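Local coordinates for protein CG8862 (Drosophila melanogaster, PDB 3ISM) that probably cuts DNA and RNA as a magnesium-dependent mitochondrial endonuclease, and is captured here in complex with its protein inhibitor, at residues R34-Y39 / C115-Y120; P50-E55 / Y155-P160; H101-G106 / L121-P126; D135-L140 / F190-V195. One frame throughout, in Å; residues are numbered along the deposited sequence. Where two conformers were deposited one is given.

Contact 1. Residues R34-Y39 / C115-Y120; sequences RSHSDY and CDETFY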
loop_
_atom_site.group_PDB
_atom_site.type_symbol
_atom_site.label_atom_id
_atom_site.label_comp_id
_atom_site.label_asym_id
_atom_site.label_seq_id
_atom_site.Cartn_x
_atom_site.Cartn_y
_atom_site.Cartn_z
ATOM N N ARG B 34 2.557 -9.969 15.365
ATOM C CA ARG B 34 2.632 -11.338 15.854
ATOM C C ARG B 34 4.020 -11.651 16.392
ATOM O O ARG B 34 5.026 -11.212 15.843
ATOM C CB ARG B 34 2.273 -12.320 14.741
ATOM C CG ARG B 34 0.767 -12.459 14.477
ATOM C CD ARG B 34 0.473 -13.377 13.291
ATOM N NE ARG B 34 0.926 -14.747 13.532
ATOM C CZ ARG B 34 2.034 -15.282 13.021
ATOM N NH1 ARG B 34 2.816 -14.573 12.215
ATOM N NH2 ARG B 34 2.355 -16.538 13.304
ATOM N N SER B 35 4.070 -12.412 17.474
ATOM C CA SER B 35 5.329 -12.740 18.129
ATOM C C SER B 35 5.697 -14.196 17.902
ATOM O O SER B 35 4.858 -15.073 18.055
ATOM C CB SER B 35 5.226 -12.475 19.635
ATOM O OG SER B 35 4.737 -11.172 19.903
ATOM N N HIS B 36 6.946 -14.439 17.541
ATOM C CA HIS B 36 7.475 -15.784 17.547
ATOM C C HIS B 36 8.435 -15.870 18.733
ATOM O O HIS B 36 8.535 -14.928 19.530
ATOM C CB HIS B 36 8.120 -16.135 16.198
ATOM C CG HIS B 36 7.130 -16.202 15.078
ATOM N ND1 HIS B 36 6.428 -17.349 14.774
ATOM C CD2 HIS B 36 6.673 -15.245 14.234
ATOM C CE1 HIS B 36 5.604 -17.106 13.770
ATOM N NE2 HIS B 36 5.726 -15.834 13.429
ATOM N N SER B 37 9.107 -17.001 18.868
ATOM C CA SER B 37 10.023 -17.226 19.966
ATOM C C SER B 37 11.233 -16.296 20.002
ATOM O O SER B 37 11.773 -16.046 21.078
ATOM C CB SER B 37 10.503 -18.670 19.960
ATOM O OG SER B 37 9.410 -19.572 19.910
ATOM N N ASP B 38 11.672 -15.801 18.847
ATOM C CA ASP B 38 12.903 -14.995 18.800
ATOM C C ASP B 38 12.865 -13.871 17.767
ATOM O O ASP B 38 13.890 -13.260 17.477
ATOM C CB ASP B 38 14.141 -15.883 18.594
ATOM C CG ASP B 38 15.441 -15.212 19.063
ATOM O OD1 ASP B 38 15.441 -14.579 20.142
ATOM O OD2 ASP B 38 16.476 -15.335 18.360
ATOM N N TYR B 39 11.686 -13.594 17.219
ATOM C CA TYR B 39 11.480 -12.383 16.417
ATOM C C TYR B 39 10.038 -11.904 16.503
ATOM O O TYR B 39 9.168 -12.627 16.995
ATOM C CB TYR B 39 11.939 -12.554 14.959
ATOM C CG TYR B 39 11.109 -13.467 14.065
ATOM C CD1 TYR B 39 10.272 -12.934 13.092
ATOM C CD2 TYR B 39 11.209 -14.853 14.151
ATOM C CE1 TYR B 39 9.540 -13.752 12.250
ATOM C CE2 TYR B 39 10.481 -15.679 13.305
ATOM C CZ TYR B 39 9.653 -15.124 12.361
ATOM O OH TYR B 39 8.912 -15.930 11.512
ATOM N N CYS B 115 14.702 -21.210 14.691
ATOM C CA CYS B 115 15.055 -21.245 13.280
ATOM C C CYS B 115 13.865 -21.717 12.438
ATOM O O CYS B 115 13.538 -21.097 11.418
ATOM C CB CYS B 115 16.258 -22.182 13.084
ATOM S SG CYS B 115 16.949 -22.183 11.412
ATOM N N ASP B 116 13.222 -22.806 12.879
ATOM C CA ASP B 116 12.013 -23.345 12.232
ATOM C C ASP B 116 10.979 -22.262 11.975
ATOM O O ASP B 116 10.383 -22.190 10.894
ATOM C CB ASP B 116 11.362 -24.432 13.099
ATOM C CG ASP B 116 12.066 -25.771 13.000
ATOM O OD1 ASP B 116 12.743 -26.015 11.985
ATOM O OD2 ASP B 116 11.929 -26.592 13.937
ATOM N N GLU B 117 10.757 -21.427 12.984
ATOM C CA GLU B 117 9.755 -20.373 12.898
ATOM C C GLU B 117 10.044 -19.287 11.840
ATOM O O GLU B 117 9.132 -18.559 11.438
ATOM C CB GLU B 117 9.529 -19.739 14.278
ATOM C CG GLU B 117 8.798 -20.623 15.308
ATOM C CD GLU B 117 9.006 -20.124 16.743
ATOM O OE1 GLU B 117 9.501 -18.987 16.911
ATOM O OE2 GLU B 117 8.701 -20.864 17.706
ATOM N N THR B 118 11.290 -19.158 11.386
ATOM C CA THR B 118 11.581 -18.207 10.302
ATOM C C THR B 118 11.120 -18.743 8.944
ATOM O O THR B 118 11.086 -18.008 7.959
ATOM C CB THR B 118 13.083 -17.834 10.217
ATOM O OG1 THR B 118 13.850 -18.978 9.802
ATOM C CG2 THR B 118 13.595 -17.351 11.573
ATOM N N PHE B 119 10.747 -20.017 8.885
ATOM C CA PHE B 119 10.295 -20.599 7.616
ATOM C C PHE B 119 8.782 -20.518 7.330
ATOM O O PHE B 119 8.313 -21.026 6.306
ATOM C CB PHE B 119 10.835 -22.021 7.447
ATOM C CG PHE B 119 12.296 -22.066 7.069
ATOM C CD1 PHE B 119 12.677 -22.303 5.752
ATOM C CD2 PHE B 119 13.289 -21.856 8.027
ATOM C CE1 PHE B 119 14.025 -22.343 5.395
ATOM C CE2 PHE B 119 14.650 -21.899 7.677
ATOM C CZ PHE B 119 15.016 -22.144 6.358
ATOM N N TYR B 120 8.025 -19.860 8.211
ATOM C CA TYR B 120 6.627 -19.576 7.901
ATOM C C TYR B 120 6.588 -18.625 6.726
ATOM O O TYR B 120 7.344 -17.643 6.696
ATOM C CB TYR B 120 5.888 -18.956 9.085
ATOM C CG TYR B 120 5.539 -19.940 10.165
ATOM C CD1 TYR B 120 4.617 -20.953 9.936
ATOM C CD2 TYR B 120 6.135 -19.856 11.425
ATOM C CE1 TYR B 120 4.296 -21.874 10.936
ATOM C CE2 TYR B 120 5.816 -20.759 12.433
ATOM C CZ TYR B 120 4.892 -21.762 12.181
ATOM O OH TYR B 120 4.575 -22.667 13.174
HETATM O O HOH W 1 11.698 -17.593 16.303
#

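Contact 2. Residues P50-E55 / Y155-P160; sequences PHWVFE and YVCTGP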
loop_
_atom_site.group_PDB
_atom_site.type_symbol
_atom_site.label_atom_id
_atom_site.label_comp_id
_atom_site.label_asym_id
_atom_site.label_seq_id
_atom_site.Cartn_x
_atom_site.Cartn_y
_atom_site.Cartn_z
ATOM N N PRO B 50 5.331 -9.463 5.161
ATOM C CA PRO B 50 5.373 -8.573 6.327
ATOM C C PRO B 50 5.298 -7.073 5.983
ATOM O O PRO B 50 5.708 -6.671 4.906
ATOM C CB PRO B 50 6.751 -8.871 6.947
ATOM C CG PRO B 50 7.127 -10.216 6.444
ATOM C CD PRO B 50 6.558 -10.280 5.048
ATOM N N HIS B 51 4.763 -6.264 6.889
ATOM C CA HIS B 51 5.122 -4.842 6.902
ATOM C C HIS B 51 6.580 -4.737 7.373
ATOM O O HIS B 51 7.351 -4.000 6.805
ATOM C CB HIS B 51 4.268 -4.048 7.881
ATOM C CG HIS B 51 2.840 -3.864 7.457
ATOM N ND1 HIS B 51 2.477 -3.099 6.370
ATOM C CD2 HIS B 51 1.680 -4.294 8.021
ATOM C CE1 HIS B 51 1.155 -3.074 6.271
ATOM N NE2 HIS B 51 0.648 -3.800 7.257
ATOM N N TRP B 52 6.914 -5.450 8.448
ATOM C CA TRP B 52 8.251 -5.410 9.049
ATOM C C TRP B 52 8.464 -6.629 9.940
ATOM O O TRP B 52 7.494 -7.290 10.368
ATOM C CB TRP B 52 8.491 -4.115 9.868
ATOM C CG TRP B 52 7.451 -3.791 10.931
ATOM C CD1 TRP B 52 6.388 -2.949 10.797
ATOM C CD2 TRP B 52 7.406 -4.270 12.287
ATOM N NE1 TRP B 52 5.663 -2.892 11.969
ATOM C CE2 TRP B 52 6.268 -3.692 12.900
ATOM C CE3 TRP B 52 8.197 -5.141 13.034
ATOM C CZ2 TRP B 52 5.908 -3.963 14.225
ATOM C CZ3 TRP B 52 7.834 -5.410 14.367
ATOM C CH2 TRP B 52 6.696 -4.833 14.932
ATOM N N VAL B 53 9.733 -6.955 10.188
ATOM C CA VAL B 53 10.063 -7.851 11.283
ATOM C C VAL B 53 11.093 -7.139 12.179
ATOM O O VAL B 53 11.773 -6.201 11.729
ATOM C CB VAL B 53 10.631 -9.210 10.804
ATOM C CG1 VAL B 53 9.637 -9.958 9.948
ATOM C CG2 VAL B 53 11.951 -9.011 10.053
ATOM N N PHE B 54 11.198 -7.589 13.429
ATOM C CA PHE B 54 12.125 -7.000 14.366
ATOM C C PHE B 54 12.932 -8.093 15.073
ATOM O O PHE B 54 12.399 -9.141 15.449
ATOM C CB PHE B 54 11.408 -6.102 15.389
ATOM C CG PHE B 54 12.137 -4.820 15.657
ATOM C CD1 PHE B 54 11.718 -3.635 15.059
ATOM C CD2 PHE B 54 13.288 -4.813 16.443
ATOM C CE1 PHE B 54 12.427 -2.444 15.272
ATOM C CE2 PHE B 54 14.002 -3.634 16.651
ATOM C CZ PHE B 54 13.576 -2.447 16.056
ATOM N N GLU B 55 14.222 -7.841 15.237
ATOM C CA GLU B 55 15.140 -8.837 15.803
ATOM C C GLU B 55 16.085 -8.153 16.771
ATOM O O GLU B 55 16.446 -6.996 16.583
ATOM C CB GLU B 55 15.954 -9.522 14.703
ATOM C CG GLU B 55 15.136 -10.346 13.669
ATOM C CD GLU B 55 15.985 -10.750 12.447
ATOM O OE1 GLU B 55 16.487 -9.848 11.741
ATOM O OE2 GLU B 55 16.151 -11.962 12.189
ATOM N N TYR B 155 20.092 -4.424 17.334
ATOM C CA TYR B 155 18.651 -4.448 17.083
ATOM C C TYR B 155 18.403 -4.089 15.633
ATOM O O TYR B 155 19.005 -3.148 15.108
ATOM C CB TYR B 155 17.901 -3.483 18.012
ATOM C CG TYR B 155 18.016 -3.812 19.483
ATOM C CD1 TYR B 155 16.984 -4.458 20.157
ATOM C CD2 TYR B 155 19.158 -3.471 20.198
ATOM C CE1 TYR B 155 17.089 -4.760 21.516
ATOM C CE2 TYR B 155 19.272 -3.771 21.549
ATOM C CZ TYR B 155 18.239 -4.411 22.197
ATOM O OH TYR B 155 18.374 -4.691 23.535
ATOM N N VAL B 156 17.540 -4.847 14.976
ATOM C CA VAL B 156 17.344 -4.668 13.542
ATOM C C VAL B 156 15.889 -4.850 13.098
ATOM O O VAL B 156 15.213 -5.810 13.484
ATOM C CB VAL B 156 18.353 -5.540 12.689
ATOM C CG1 VAL B 156 18.333 -6.998 13.143
ATOM C CG2 VAL B 156 18.077 -5.413 11.185
ATOM N N CYS B 157 15.430 -3.884 12.315
ATOM C CA CYS B 157 14.144 -3.923 11.656
ATOM C C CYS B 157 14.342 -4.060 10.154
ATOM O O CYS B 157 15.089 -3.290 9.537
ATOM C CB CYS B 157 13.359 -2.643 11.945
ATOM S SG CYS B 157 11.668 -2.674 11.280
ATOM N N THR B 158 13.670 -5.050 9.578
ATOM C CA THR B 158 13.804 -5.416 8.174
ATOM C C THR B 158 12.408 -5.373 7.567
ATOM O O THR B 158 11.464 -5.821 8.207
ATOM C CB THR B 158 14.355 -6.868 8.049
ATOM O OG1 THR B 158 15.634 -6.967 8.703
ATOM C CG2 THR B 158 14.488 -7.277 6.587
ATOM N N GLY B 159 12.260 -4.846 6.351
ATOM C CA GLY B 159 10.939 -4.802 5.708
ATOM C C GLY B 159 10.964 -4.385 4.243
ATOM O O GLY B 159 11.992 -3.978 3.728
ATOM N N PRO B 160 9.818 -4.523 3.556
ATOM C CA PRO B 160 9.642 -4.144 2.165
ATOM C C PRO B 160 9.285 -2.677 1.952
ATOM O O PRO B 160 8.744 -2.015 2.860
ATOM C CB PRO B 160 8.476 -5.026 1.727
ATOM C CG PRO B 160 7.643 -5.182 2.956
ATOM C CD PRO B 160 8.613 -5.178 4.109
HETATM O O HOH W 2 7.867 -1.865 5.370
HETATM O O HOH W 3 15.108 -7.564 11.350
#

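Contact 3. Residues H101-G106 / L121-P126; sequences HMAAAG and LSNMAP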
loop_
_atom_site.group_PDB
_atom_site.type_symbol
_atom_site.label_atom_id
_atom_site.label_comp_id
_atom_site.label_asym_id
_atom_site.label_seq_id
_atom_site.Cartn_x
_atom_site.Cartn_y
_atom_site.Cartn_z
ATOM N N HIS B 101 13.440 -14.732 3.212
ATOM C CA HIS B 101 13.287 -14.453 4.638
ATOM C C HIS B 101 13.417 -12.951 4.902
ATOM O O HIS B 101 14.382 -12.319 4.439
ATOM C CB HIS B 101 14.402 -15.110 5.445
ATOM C CG HIS B 101 14.281 -16.588 5.606
ATOM N ND1 HIS B 101 14.700 -17.485 4.641
ATOM C CD2 HIS B 101 13.865 -17.333 6.658
ATOM C CE1 HIS B 101 14.506 -18.717 5.081
ATOM N NE2 HIS B 101 14.005 -18.651 6.303
ATOM N N MET B 102 12.482 -12.396 5.670
ATOM C CA MET B 102 12.714 -11.095 6.294
ATOM C C MET B 102 13.585 -11.251 7.555
ATOM O O MET B 102 14.652 -10.660 7.643
ATOM C CB MET B 102 11.392 -10.351 6.568
ATOM C CG MET B 102 10.566 -10.021 5.318
ATOM S SD MET B 102 11.344 -8.886 4.126
ATOM C CE MET B 102 12.152 -10.068 3.010
ATOM N N ALA B 103 13.131 -12.040 8.525
ATOM C CA ALA B 103 13.971 -12.458 9.637
ATOM C C ALA B 103 14.732 -13.697 9.167
ATOM O O ALA B 103 14.127 -14.767 8.994
ATOM C CB ALA B 103 13.120 -12.804 10.866
ATOM N N ALA B 104 16.038 -13.544 8.940
ATOM C CA ALA B 104 16.879 -14.618 8.386
ATOM C C ALA B 104 17.044 -15.790 9.347
ATOM O O ALA B 104 17.128 -15.612 10.566
ATOM C CB ALA B 104 18.256 -14.076 7.978
ATOM N N ALA B 105 17.083 -16.991 8.784
ATOM C CA ALA B 105 17.193 -18.214 9.570
ATOM C C ALA B 105 18.485 -18.249 10.402
ATOM O O ALA B 105 18.510 -18.796 11.515
ATOM C CB ALA B 105 17.116 -19.407 8.650
ATOM N N GLY B 106 19.542 -17.630 9.864
ATOM C CA GLY B 106 20.851 -17.560 10.510
ATOM C C GLY B 106 20.959 -16.603 11.689
ATOM O O GLY B 106 21.967 -16.580 12.394
ATOM N N LEU B 121 5.710 -18.909 5.764
ATOM C CA LEU B 121 5.543 -18.043 4.605
ATOM C C LEU B 121 5.110 -16.611 4.943
ATOM O O LEU B 121 5.236 -15.722 4.107
ATOM C CB LEU B 121 4.565 -18.658 3.600
ATOM C CG LEU B 121 5.125 -19.922 2.944
ATOM C CD1 LEU B 121 4.019 -20.680 2.232
ATOM C CD2 LEU B 121 6.270 -19.565 1.985
ATOM N N SER B 122 4.598 -16.392 6.153
ATOM C CA SER B 122 4.301 -15.032 6.592
ATOM C C SER B 122 5.557 -14.207 6.864
ATOM O O SER B 122 5.472 -12.986 6.965
ATOM C CB SER B 122 3.389 -15.029 7.812
ATOM O OG SER B 122 3.940 -15.793 8.850
ATOM N N ASN B 123 6.708 -14.879 6.976
ATOM C CA ASN B 123 8.000 -14.208 7.154
ATOM C C ASN B 123 8.686 -13.987 5.797
ATOM O O ASN B 123 9.803 -13.483 5.734
ATOM C CB ASN B 123 8.895 -14.989 8.141
ATOM C CG ASN B 123 10.271 -14.305 8.397
ATOM O OD1 ASN B 123 10.355 -13.099 8.657
ATOM N ND2 ASN B 123 11.347 -15.098 8.324
ATOM N N MET B 124 7.993 -14.340 4.710
ATOM C CA MET B 124 8.586 -14.307 3.371
ATOM C C MET B 124 8.070 -13.179 2.510
ATOM O O MET B 124 6.913 -12.766 2.632
ATOM C CB MET B 124 8.335 -15.627 2.623
ATOM C CG MET B 124 8.814 -16.857 3.351
ATOM S SD MET B 124 10.599 -16.865 3.494
ATOM C CE MET B 124 10.764 -17.819 4.981
ATOM N N ALA B 125 8.936 -12.696 1.622
ATOM C CA ALA B 125 8.531 -11.833 0.513
ATOM C C ALA B 125 9.277 -12.256 -0.742
ATOM O O ALA B 125 10.403 -12.773 -0.655
ATOM C CB ALA B 125 8.777 -10.343 0.814
ATOM N N PRO B 126 8.636 -12.084 -1.913
ATOM C CA PRO B 126 9.295 -12.427 -3.168
ATOM C C PRO B 126 10.546 -11.596 -3.365
ATOM O O PRO B 126 10.494 -10.365 -3.368
ATOM C CB PRO B 126 8.231 -12.108 -4.238
ATOM C CG PRO B 126 6.942 -12.232 -3.502
ATOM C CD PRO B 126 7.247 -11.661 -2.128
#

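Contact 4. Residues D135-L140 / F190-V195; sequences DAWNTL and FYKVIV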
loop_
_atom_site.group_PDB
_atom_site.type_symbol
_atom_site.label_atom_id
_atom_site.label_comp_id
_atom_site.label_asym_id
_atom_site.label_seq_id
_atom_site.Cartn_x
_atom_site.Cartn_y
_atom_site.Cartn_z
ATOM N N ASP B 135 22.737 -13.598 -2.742
ATOM C CA ASP B 135 24.022 -12.913 -2.838
ATOM C C ASP B 135 24.023 -11.594 -2.044
ATOM O O ASP B 135 24.118 -11.615 -0.809
ATOM C CB ASP B 135 24.383 -12.715 -4.314
ATOM C CG ASP B 135 24.624 -14.036 -5.035
ATOM O OD1 ASP B 135 25.727 -14.610 -4.893
ATOM O OD2 ASP B 135 23.715 -14.505 -5.751
ATOM N N ALA B 136 23.897 -10.470 -2.745
ATOM C CA ALA B 136 23.910 -9.135 -2.139
ATOM C C ALA B 136 23.083 -8.985 -0.837
ATOM O O ALA B 136 23.570 -8.441 0.154
ATOM C CB ALA B 136 23.475 -8.087 -3.172
ATOM N N TRP B 137 21.847 -9.459 -0.836
ATOM C CA TRP B 137 21.016 -9.363 0.375
ATOM C C TRP B 137 21.576 -10.228 1.513
ATOM O O TRP B 137 21.580 -9.812 2.672
ATOM C CB TRP B 137 19.555 -9.718 0.065
ATOM C CG TRP B 137 18.599 -9.498 1.210
ATOM C CD1 TRP B 137 17.947 -10.459 1.928
ATOM C CD2 TRP B 137 18.175 -8.239 1.752
ATOM N NE1 TRP B 137 17.157 -9.881 2.889
ATOM C CE2 TRP B 137 17.275 -8.519 2.799
ATOM C CE3 TRP B 137 18.464 -6.904 1.449
ATOM C CZ2 TRP B 137 16.657 -7.510 3.549
ATOM C CZ3 TRP B 137 17.846 -5.896 2.199
ATOM C CH2 TRP B 137 16.963 -6.210 3.238
ATOM N N ASN B 138 22.050 -11.428 1.183
ATOM C CA ASN B 138 22.746 -12.263 2.170
ATOM C C ASN B 138 23.979 -11.553 2.742
ATOM O O ASN B 138 24.257 -11.652 3.939
ATOM C CB ASN B 138 23.132 -13.628 1.585
ATOM C CG ASN B 138 23.993 -14.453 2.539
ATOM O OD1 ASN B 138 25.082 -14.889 2.182
ATOM N ND2 ASN B 138 23.504 -14.670 3.750
ATOM N N THR B 139 24.704 -10.830 1.887
ATOM C CA THR B 139 25.895 -10.084 2.322
ATOM C C THR B 139 25.540 -9.078 3.430
ATOM O O THR B 139 26.266 -8.960 4.430
ATOM C CB THR B 139 26.573 -9.374 1.128
ATOM O OG1 THR B 139 26.847 -10.343 0.107
ATOM C CG2 THR B 139 27.894 -8.692 1.551
ATOM N N LEU B 140 24.403 -8.393 3.260
ATOM C CA LEU B 140 23.909 -7.465 4.270
ATOM C C LEU B 140 23.533 -8.210 5.550
ATOM O O LEU B 140 23.928 -7.801 6.651
ATOM C CB LEU B 140 22.714 -6.659 3.747
ATOM C CG LEU B 140 22.067 -5.664 4.729
ATOM C CD1 LEU B 140 23.112 -4.706 5.347
ATOM C CD2 LEU B 140 20.914 -4.883 4.071
ATOM N N PHE B 190 13.991 -3.384 -0.331
ATOM C CA PHE B 190 13.917 -3.777 1.071
ATOM C C PHE B 190 14.864 -2.909 1.899
ATOM O O PHE B 190 15.822 -2.390 1.378
ATOM C CB PHE B 190 14.287 -5.257 1.235
ATOM C CG PHE B 190 13.336 -6.204 0.562
ATOM C CD1 PHE B 190 12.212 -6.671 1.235
ATOM C CD2 PHE B 190 13.574 -6.646 -0.740
ATOM C CE1 PHE B 190 11.318 -7.542 0.609
ATOM C CE2 PHE B 190 12.695 -7.529 -1.372
ATOM C CZ PHE B 190 11.559 -7.974 -0.697
ATOM N N TYR B 191 14.600 -2.753 3.188
ATOM C CA TYR B 191 15.492 -1.975 4.055
ATOM C C TYR B 191 15.909 -2.804 5.256
ATOM O O TYR B 191 15.232 -3.763 5.613
ATOM C CB TYR B 191 14.813 -0.691 4.582
ATOM C CG TYR B 191 13.560 -0.967 5.380
ATOM C CD1 TYR B 191 13.619 -1.390 6.713
ATOM C CD2 TYR B 191 12.313 -0.822 4.794
ATOM C CE1 TYR B 191 12.468 -1.682 7.422
ATOM C CE2 TYR B 191 11.156 -1.088 5.490
ATOM C CZ TYR B 191 11.241 -1.522 6.792
ATOM O OH TYR B 191 10.085 -1.787 7.454
ATOM N N LYS B 192 17.005 -2.391 5.885
ATOM C CA LYS B 192 17.333 -2.792 7.248
ATOM C C LYS B 192 17.723 -1.534 7.991
ATOM O O LYS B 192 18.562 -0.767 7.526
ATOM C CB LYS B 192 18.488 -3.796 7.292
ATOM C CG LYS B 192 18.080 -5.220 6.908
ATOM C CD LYS B 192 19.232 -6.185 7.162
ATOM C CE LYS B 192 18.915 -7.613 6.690
ATOM N NZ LYS B 192 17.869 -8.258 7.530
ATOM N N VAL B 193 17.102 -1.319 9.141
ATOM C CA VAL B 193 17.457 -0.203 9.997
ATOM C C VAL B 193 17.926 -0.801 11.315
ATOM O O VAL B 193 17.212 -1.583 11.927
ATOM C CB VAL B 193 16.278 0.813 10.175
ATOM C CG1 VAL B 193 16.699 1.964 11.106
ATOM C CG2 VAL B 193 15.847 1.378 8.818
ATOM N N ILE B 194 19.138 -0.423 11.729
ATOM C CA ILE B 194 19.925 -1.158 12.721
ATOM C C ILE B 194 20.473 -0.231 13.820
ATOM O O ILE B 194 20.985 0.848 13.524
ATOM C CB ILE B 194 21.148 -1.825 12.016
ATOM C CG1 ILE B 194 20.715 -2.659 10.794
ATOM C CG2 ILE B 194 21.981 -2.640 12.989
ATOM C CD1 ILE B 194 21.700 -2.581 9.627
ATOM N N VAL B 195 20.385 -0.647 15.079
ATOM C CA VAL B 195 21.030 0.086 16.159
ATOM C C VAL B 195 21.902 -0.864 16.961
ATOM O O VAL B 195 21.422 -1.884 17.449
ATOM C CB VAL B 195 19.987 0.793 17.091
ATOM C CG1 VAL B 195 20.601 1.200 18.443
ATOM C CG2 VAL B 195 19.379 2.000 16.400
HETATM O O HOH W 4 16.848 -10.379 5.777
#

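Contact 1. Residues R34-Y39 / C115-Y120
Hydrogen bonds carry most of this contact, and Glu117 takes part in all three that are direct. Its extended side chain reaches the turn at 36-39, where both carboxylate oxygens use their syn lone pairs on Ser37. Ser37 N donates to Glu117 OE1 at 2.8 Å, and Ser37 OG donates to Glu117 OE2 at 2.7 Å. This double grip fixes the rotation of the carboxylate. A water also donates to Glu117 OE1 and bonds weakly to Asp38 N. In the third bond Tyr39 OH donates to Glu117 O at 2.6 Å, from above the carbonyl plane. Tyr39 gets there with CG in the crowded position between the backbone N and the carbonyl carbon (chi1 70°). An alanine in place of Glu117 would remove both carboxylate bonds to Ser37 and would probably loosen the turn.

The remaining contacts are packing. His36 ND1 lies 3.9 Å from Glu117 CB. His36 CE1 is 3.7 Å from Tyr120 CD2, but the two rings are slid apart and barely overlap. Thr118 CG2 rests 3.9 Å from Tyr39 CE2.

The turn closes the beta hairpin of strands 33-35 and 40-44 in the large sheet. Asp38 ties it further to Arg18 and His108. Segment 115-120 continues from helix 112-116, and Thr118 touches Ala105 in the loop after strand 98-101.

Contact 2. Residues P50-E55 / Y155-P160
Two neighbouring antiparallel strands of the large central sheet meet here, their short axes 4.7 Å apart at closest approach. Pro50 comes first, and its carbonyl O lies 3.1 Å from Pro160 CG. The chain turns a corner at His51. His51 and Trp52 both face Ser42 of strand 40-44, which makes a classic beta bulge. A water donates to His51 O and to Pro160 O, linking the strands at this end. Gly159 lies alongside, and a beta carbon there would clash with His51 O.

Trp52 follows, and its CB is 3.8 Å from Cys157 SG. Val53 forms a hydrogen-bonded pair with Thr158: Val53 N donates to Thr158 O at 2.9 Å, and Thr158 N returns a bond to Val53 O. The two side chains lie side by side on one face of the sheet.

Phe54 and Cys157 form a non-hydrogen-bonded antiparallel pair, with side chains on the other face. Phe54 CE1 packs 3.5 Å from Cys157 CB, while Val156 O sits over one face of the ring. The sulfur approaches the rings of Phe54 and Trp52 obliquely.

Glu55 closes the run as a hydrogen-bonded pair with Val156. Glu55 OE2 is held by His108 and Asn107. Thr158 OG1, on the same face, hydrogen-bonds to Lys192 NZ. Glu55 OE1 accepts from a water at 2.7 Å; this water also donates to Val156 O and accepts from Thr158 OG1 at 2.8 Å.

Contact 3. Residues H101-G106 / L121-P126
His101 and Met124 form an antiparallel non-hydrogen-bonded pair with their CA atoms 4.9 Å apart, and next to it Met102 N donates to Asn123 O at 2.9 Å, nearly along the C=O axis. Asn123 has CG anti to its backbone N (chi1 -179°), which brings the edge of its amide to the backbone N and O of Ala103, nearly in one plane. Ala103 N donates to Asn123 OD1 at 3.0 Å, and Asn123 ND2 donates to Ala103 O at 2.9 Å. Both bonds fall on lone pairs. Asn123 ND2 also bonds to Thr118 O, so three bonds hold the amide and fix its rotation.

Met124 bends at chi2 and lies alongside His101. Met124 CE sits over the centre of the imidazole, 3.6 Å from its centroid, as a CH-pi contact, and the sulfur also lies over this face. Met102 CE touches Ala125 CB at 4.0 Å.

His101, the predicted proton acceptor, is covered on one face by Met124 and meets Phe119 edge-to-face; its side chain is about 4 Å from a bound magnesium ion. The two-stranded antiparallel ribbon is consistent with that of the beta-beta-alpha metal (His-Me) finger, with His101 ending the DRGH sequence of this nuclease family.

Contact 4. Residues D135-L140 / F190-V195
Helix 136-146 packs here on strand 189-197, and the two short axes run nearly parallel, 10° apart. Lys192 spans most of the interface and can be followed outward. Its CB points toward the helix, near Leu140 CD2. Lys192 CG lies 4.0 Å from both Trp137 CH2 and Leu140 CD2. Lys192 CD presses on the leucine, 3.8 Å from Leu140 CD2, as the two side chains slide past each other in opposite directions. Lys192 CE is 3.9 Å from Trp137 CZ2. The chain then bends at its last torsion (chi4 -69°) and NZ turns to polar partners. Lys192 NZ donates to Thr158 OG1 and, at 2.9 Å, to a water that also accepts a weak bond from Trp137 NE1. The ammonium is therefore buried but bonded.

Trp137 has CG anti to its backbone N, which sends the indole down onto the sheet. Trp137 CH2 packs 3.5 Å from Phe190 CB, and Tyr191 O lies at the edge of the indole, 3.8 Å from CH2. The Phe190 ring turns its edge toward the indole face, with planes at 50°. An alanine in place of Trp137 would lose the indole's packing on Phe190 and Lys192 and would probably let the helix shift on the sheet.

The start of the helix faces the inhibitor, where Asn138 packs on Asp333 of the CG4930 chain. The indole also lies close to Asn133 and Glu141, both seen to bind magnesium. The helix carrying Glu141 is probably the alpha element of the beta-beta-alpha metal motif, held here against the central sheet.

From the N terminus, contact 1 opens at the turn after strand 33-35, and contact 2 opens at strand 49-57. Contact 3 opens at the end of strand 98-101. Contact 1 closes next, at 115-120, so it crosses both contact 2 and contact 3. Contact 3 closes at 121-126, wholly within the long loop of contact 2. Contact 4 opens on helix 136-146 before contact 2 closes on strand 153-161, so these two cross as well. Contact 4 closes last, on strand 189-197. Contacts 1 and 3 meet around Thr118 and His101. Contacts 2 and 4 use the adjacent strands 153-161 and 189-197. Together they tie the two-stranded ribbon of the predicted active site and helix 136-146 to the central sheet.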